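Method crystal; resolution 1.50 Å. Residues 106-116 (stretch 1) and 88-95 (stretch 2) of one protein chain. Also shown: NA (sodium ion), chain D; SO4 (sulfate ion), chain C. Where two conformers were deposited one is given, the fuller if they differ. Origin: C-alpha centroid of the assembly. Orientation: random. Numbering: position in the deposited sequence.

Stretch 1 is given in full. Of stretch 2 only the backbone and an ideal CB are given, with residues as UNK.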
ATOM      1  N   SER A 106     -10.383  -3.729  13.621  1.00 12.80           N
ATOM      2  CA  SER A 106     -11.047  -2.452  13.304  1.00 11.67           C
ATOM      3  C   SER A 106     -10.239  -1.222  13.727  1.00 11.37           C
ATOM      4  O   SER A 106      -9.842  -1.070  14.909  1.00 12.66           O
ATOM      5  CB  SER A 106     -12.359  -2.393  14.071  1.00 11.77           C
ATOM      6  OG  SER A 106     -12.945  -1.085  14.034  1.00 12.26           O
ATOM      7  N   GLY A 107     -10.034  -0.324  12.784  1.00 11.92           N
ATOM      8  CA  GLY A 107      -9.418   0.966  13.065  1.00 11.80           C
ATOM      9  C   GLY A 107     -10.318   1.849  13.911  1.00 11.72           C
ATOM     10  O   GLY A 107      -9.836   2.634  14.735  1.00 12.20           O
ATOM     11  N   THR A 108     -11.624   1.768  13.664  1.00 11.22           N
ATOM     12  CA  THR A 108     -12.542   2.580  14.466  1.00 10.91           C
ATOM     13  C   THR A 108     -12.447   2.169  15.934  1.00 10.86           C
ATOM     14  O   THR A 108     -12.309   3.011  16.821  1.00 10.96           O
ATOM     15  CB  THR A 108     -13.998   2.435  13.959  1.00 11.90           C
ATOM     16  OG1 THR A 108     -14.036   2.822  12.590  1.00 12.11           O
ATOM     17  CG2 THR A 108     -14.983   3.304  14.796  1.00 13.11           C
ATOM     18  N   VAL A 109     -12.485   0.867  16.183  1.00 11.01           N
ATOM     19  CA  VAL A 109     -12.403   0.381  17.552  1.00 11.05           C
ATOM     20  C   VAL A 109     -11.042   0.752  18.175  1.00 10.32           C
ATOM     21  O   VAL A 109     -10.963   1.155  19.316  1.00 12.45           O
ATOM     22  CB  VAL A 109     -12.698  -1.136  17.646  1.00 10.86           C
ATOM     23  CG1 VAL A 109     -12.552  -1.616  19.076  1.00 13.87           C
ATOM     24  CG2 VAL A 109     -14.088  -1.419  17.139  1.00 12.26           C
ATOM     25  N   SER A 110      -9.970   0.622  17.406  1.00 11.03           N
ATOM     26  CA  SER A 110      -8.641   0.900  17.962  1.00 11.50           C
ATOM     27  C   SER A 110      -8.475   2.374  18.373  1.00 11.00           C
ATOM     28  O   SER A 110      -7.777   2.663  19.362  1.00 12.47           O
ATOM     29  CB  SER A 110      -7.542   0.461  16.990  1.00 15.52           C
ATOM     30  OG  SER A 110      -7.490   1.234  15.846  1.00 20.33           O
ATOM     31  N   GLY A 111      -9.167   3.284  17.674  1.00 11.66           N
ATOM     32  CA  GLY A 111      -9.155   4.696  18.120  1.00 12.09           C
ATOM     33  C   GLY A 111      -9.716   4.827  19.537  1.00 11.28           C
ATOM     34  O   GLY A 111      -9.148   5.524  20.392  1.00 12.59           O
ATOM     35  N   ALA A 112     -10.857   4.185  19.795  1.00 11.23           N
ATOM     36  CA  ALA A 112     -11.441   4.227  21.147  1.00 11.09           C
ATOM     37  C   ALA A 112     -10.509   3.527  22.163  1.00 10.68           C
ATOM     38  O   ALA A 112     -10.289   4.013  23.263  1.00 12.04           O
ATOM     39  CB  ALA A 112     -12.838   3.644  21.190  1.00 10.76           C
ATOM     40  N   MET A 113      -9.926   2.393  21.763  1.00 10.54           N
ATOM     41  CA  MET A 113      -8.968   1.713  22.620  1.00 10.39           C
ATOM     42  C   MET A 113      -7.825   2.613  23.047  1.00  9.96           C
ATOM     43  O   MET A 113      -7.486   2.643  24.203  1.00 11.19           O
ATOM     44  CB  MET A 113      -8.434   0.455  21.906  1.00 11.71           C
ATOM     45  CG  MET A 113      -7.518  -0.382  22.787  1.00 13.82           C
ATOM     46  SD  MET A 113      -6.622  -1.637  21.836  1.00 16.39           S
ATOM     47  CE  MET A 113      -5.531  -0.569  20.882  1.00 16.75           C
ATOM     48  N   GLU A 114      -7.289   3.341  22.089  1.00 10.37           N
ATOM     49  CA  GLU A 114      -6.181   4.264  22.369  1.00 10.67           C
ATOM     50  C   GLU A 114      -6.584   5.358  23.365  1.00 10.41           C
ATOM     51  O   GLU A 114      -5.808   5.751  24.251  1.00 12.45           O
ATOM     52  CB  GLU A 114      -5.588   4.843  21.083  1.00 10.55           C
ATOM     53  CG  GLU A 114      -4.892   3.797  20.247  1.00 12.87           C
ATOM     54  CD  GLU A 114      -3.582   3.249  20.855  1.00 14.64           C
ATOM     55  OE1 GLU A 114      -3.013   3.848  21.791  1.00 14.32           O
ATOM     56  OE2 GLU A 114      -3.115   2.193  20.364  1.00 15.11           O
ATOM     57  N   GLY A 115      -7.798   5.865  23.202  1.00 10.74           N
ATOM     58  CA  GLY A 115      -8.269   6.821  24.216  1.00 11.32           C
ATOM     59  C   GLY A 115      -8.244   6.228  25.605  1.00 11.02           C
ATOM     60  O   GLY A 115      -7.755   6.852  26.542  1.00 12.61           O
ATOM     61  N   ARG A 116      -8.735   4.985  25.745  1.00 11.28           N
ATOM     62  CA  ARG A 116      -8.792   4.350  27.058  0.50 12.55           C
ATOM     63  C   ARG A 116      -7.373   4.024  27.563  1.00 12.51           C
ATOM     64  O   ARG A 116      -7.116   4.134  28.760  1.00 13.09           O
ATOM     65  CB  ARG A 116      -9.715   3.109  27.030  0.50 13.39           C
ATOM     66  CG  ARG A 116     -10.214   2.642  28.386  0.50 16.33           C
ATOM     67  CD  ARG A 116     -10.634   3.750  29.365  0.50 17.57           C
ATOM     68  NE  ARG A 116      -9.640   3.927  30.444  0.50 19.47           N
ATOM     69  CZ  ARG A 116      -9.631   4.845  31.422  0.50 21.75           C
ATOM     70  NH1 ARG A 116      -8.659   4.813  32.319  0.50 23.98           N
ATOM     71  NH2 ARG A 116     -10.562   5.776  31.532  0.50 21.16           N
ATOM     72  N   UNK A  88     -14.250  12.711  26.768  1.00 11.69           N
ATOM     73  CA  UNK A  88     -14.357  11.449  26.025  1.00 10.55           C
ATOM     74  C   UNK A  88     -13.524  11.504  24.761  1.00 10.70           C
ATOM     75  O   UNK A  88     -13.298  12.574  24.193  1.00 11.54           O
ATOM     76  CB  UNK A  88     -15.816  11.143  25.679  1.00 10.55           C
ATOM     77  N   UNK A  89     -13.024  10.310  24.375  1.00 10.66           N
ATOM     78  CA  UNK A  89     -12.524  10.083  23.039  1.00 10.90           C
ATOM     79  C   UNK A  89     -13.593   9.267  22.328  1.00 10.21           C
ATOM     80  O   UNK A  89     -14.088   8.250  22.873  1.00 10.70           O
ATOM     81  CB  UNK A  89     -11.166   9.379  23.044  1.00 10.90           C
ATOM     82  N   UNK A  90     -13.984   9.730  21.137  1.00 10.59           N
ATOM     83  CA  UNK A  90     -15.057   9.113  20.342  1.00 10.35           C
ATOM     84  C   UNK A  90     -14.476   8.795  18.987  1.00 10.78           C
ATOM     85  O   UNK A  90     -13.670   9.541  18.471  1.00 10.83           O
ATOM     86  CB  UNK A  90     -16.282  10.022  20.219  1.00 10.35           C
ATOM     87  N   UNK A  91     -14.864   7.647  18.438  1.00 10.13           N
ATOM     88  CA  UNK A  91     -14.343   7.217  17.158  1.00 10.25           C
ATOM     89  C   UNK A  91     -15.478   6.712  16.285  1.00 10.29           C
ATOM     90  O   UNK A  91     -16.217   5.833  16.691  1.00 11.65           O
ATOM     91  CB  UNK A  91     -13.277   6.135  17.340  1.00 10.25           C
ATOM     92  N   UNK A  92     -15.621   7.308  15.119  1.00  9.66           N
ATOM     93  CA  UNK A  92     -16.705   6.956  14.200  1.00 10.94           C
ATOM     94  C   UNK A  92     -17.366   8.206  13.639  1.00 10.99           C
ATOM     95  O   UNK A  92     -16.774   9.290  13.665  1.00 12.06           O
ATOM     96  CB  UNK A  92     -17.745   6.083  14.905  1.00 10.94           C
ATOM     97  N   UNK A  93     -18.577   8.050  13.084  1.00 12.04           N
ATOM     98  CA  UNK A  93     -19.295   6.814  12.877  1.00 12.36           C
ATOM     99  C   UNK A  93     -18.740   6.087  11.697  1.00 11.56           C
ATOM    100  O   UNK A  93     -18.665   6.619  10.595  1.00 12.82           O
ATOM    101  CB  UNK A  93     -20.792   7.070  12.690  1.00 12.36           C
ATOM    102  N   UNK A  94     -18.311   4.840  11.927  1.00 11.57           N
ATOM    103  CA  UNK A  94     -17.752   4.053  10.849  1.00 12.50           C
ATOM    104  C   UNK A  94     -18.744   3.748   9.747  1.00 13.61           C
ATOM    105  O   UNK A  94     -19.891   3.499  10.018  1.00 14.11           O
ATOM    106  CB  UNK A  94     -17.192   2.743  11.406  1.00 12.50           C
ATOM    107  N   UNK A  95     -18.223   3.724   8.526  1.00 15.40           N
ATOM    108  CA  UNK A  95     -18.983   3.319   7.366  0.70 17.17           C
ATOM    109  C   UNK A  95     -18.922   1.785   7.314  1.00 18.32           C
ATOM    110  O   UNK A  95     -18.095   1.187   6.589  1.00 21.80           O
ATOM    111  CB  UNK A  95     -18.442   3.960   6.086  0.70 17.17           C
TER
HETATM  112 NA    NA D 254     -13.842   2.091   8.154  1.00 16.70          NA
HETATM  113  S   SO4 C 252     -12.712   0.135  10.298  1.00 15.81           S
HETATM  114  O1  SO4 C 252     -13.713  -0.334   9.342  1.00 19.01           O
HETATM  115  O2  SO4 C 252     -12.305   1.510   9.867  1.00 17.97           O
HETATM  116  O3  SO4 C 252     -13.264   0.258  11.599  1.00 12.87           O
HETATM  117  O4  SO4 C 252     -11.503  -0.748  10.322  1.00 16.67           O

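The strand 88-94 runs antiparallel to the helix 107-116, the axes approaching to 7.1 Å. As side chains of a strand alternate, 89 and 91 face the helix, while 90 points away and 88 is out of reach. At position 88 the ideal CB has nothing of stretch 1 within 5.5 Å, and the helix sets no preference; the residue is Leu 88.

Position 89 points toward the helix where Gly 115 lacks a side chain. Its ideal CB lies 4.0 Å from Gly 115 CA, and a CB on Gly 115 would come within 2.6 Å of the CB at 89. The surface offered is mostly backbone, suiting a compact aliphatic residue such as valine, isoleucine or alanine. It is Val 89, whose CG2 packs 3.9 Å from Gly 115 CA while its CG1 lies 3.9 Å from Gly 111 O.

Position 90 points away, leaving the choice to surroundings outside the helix; it is Leu 90.

At position 91 the CB again points toward the helix and sits close to it, 3.3 Å from Thr 108 O and 4.0 Å from Ala 112 N. So little room favours a small side chain, alanine, serine or perhaps cysteine, and the nearby carbonyl rewards a donor. Ser 91 meets both demands: in the t rotamer its OG donates a hydrogen bond to Thr 108 O at 2.8 Å. Gly 111 makes room for this hydroxyl, since a CB there would clash with it.

Position 92 is decided by its backbone. With phi/psi of 135/-163, a CB would be jammed against the preceding carbonyl oxygen and crowded by the backbone N of residue 94 at 3.3 Å. Glycine is called for, and Gly 92 is found.

Position 93 points away and follows a cis peptide bond. Stretch 1 gives no guidance; the residue is Ile 93.

Position 94 turns toward the start of the helix, its ideal CB 3.4 Å from Thr 108 OG1, with the sodium and sulfate ions nearby. A short polar side chain fits: aspartate or asparagine could offer oxygen to the metal, and an amide could also donate to sulfate. Asn 94 does both, OD1 binding NA at 2.3 Å and ND2 giving a weak hydrogen bond to sulfate O1 at 3.0 Å. Thr 108 OG1 lies 3.0 Å from Asn 94 OD1 and itself donates to sulfate O3 at 2.9 Å.

Position 95 points sideways, beyond reach of stretch 1, and many residues would serve. It is Glu 95, whose backbone O accepts from a sodium-bound water.

Stretch 2 (88-95) LVLSGINE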
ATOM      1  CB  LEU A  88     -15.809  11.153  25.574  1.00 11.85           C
ATOM      2  CG  LEU A  88     -16.893  10.909  26.634  1.00 14.69           C
ATOM      3  CD1 LEU A  88     -18.326  11.048  26.063  1.00 17.01           C
ATOM      4  CD2 LEU A  88     -16.745   9.556  27.263  1.00 20.19           C
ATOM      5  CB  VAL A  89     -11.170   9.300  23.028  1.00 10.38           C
ATOM      6  CG1 VAL A  89     -10.890   8.815  21.622  1.00 12.94           C
ATOM      7  CG2 VAL A  89     -10.062  10.195  23.630  1.00 12.55           C
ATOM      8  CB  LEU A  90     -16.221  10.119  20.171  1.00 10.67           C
ATOM      9  CG  LEU A  90     -16.804  10.608  21.512  1.00 12.01           C
ATOM     10  CD1 LEU A  90     -17.872  11.695  21.274  1.00 13.40           C
ATOM     11  CD2 LEU A  90     -17.381   9.491  22.366  1.00 12.49           C
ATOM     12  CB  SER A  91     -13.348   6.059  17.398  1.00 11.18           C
ATOM     13  OG  SER A  91     -12.737   5.676  16.202  1.00 12.64           O
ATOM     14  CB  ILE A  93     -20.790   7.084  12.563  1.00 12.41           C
ATOM     15  CG1 ILE A  93     -21.445   7.876  13.697  1.00 13.26           C
ATOM     16  CG2 ILE A  93     -21.536   5.753  12.281  1.00 13.52           C
ATOM     17  CD1 ILE A  93     -22.654   8.743  13.247  1.00 14.42           C
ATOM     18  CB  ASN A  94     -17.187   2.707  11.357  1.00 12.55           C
ATOM     19  CG  ASN A  94     -16.230   2.055  10.340  1.00 13.15           C
ATOM     20  OD1 ASN A  94     -15.298   2.700   9.857  1.00 13.80           O
ATOM     21  ND2 ASN A  94     -16.477   0.761  10.019  1.00 14.64           N
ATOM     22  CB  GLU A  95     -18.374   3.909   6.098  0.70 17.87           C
ATOM     23  CG  GLU A  95     -18.272   5.406   6.040  0.70 20.98           C
ATOM     24  CD  GLU A  95     -17.453   5.869   4.833  0.70 25.11           C
ATOM     25  OE1 GLU A  95     -16.663   5.050   4.262  0.70 29.47           O
ATOM     26  OE2 GLU A  95     -17.610   7.041   4.451  0.70 24.75           O
TER
HETATM   27  O   HOH W   1     -15.353   0.814   6.712  1.00 26.37           O
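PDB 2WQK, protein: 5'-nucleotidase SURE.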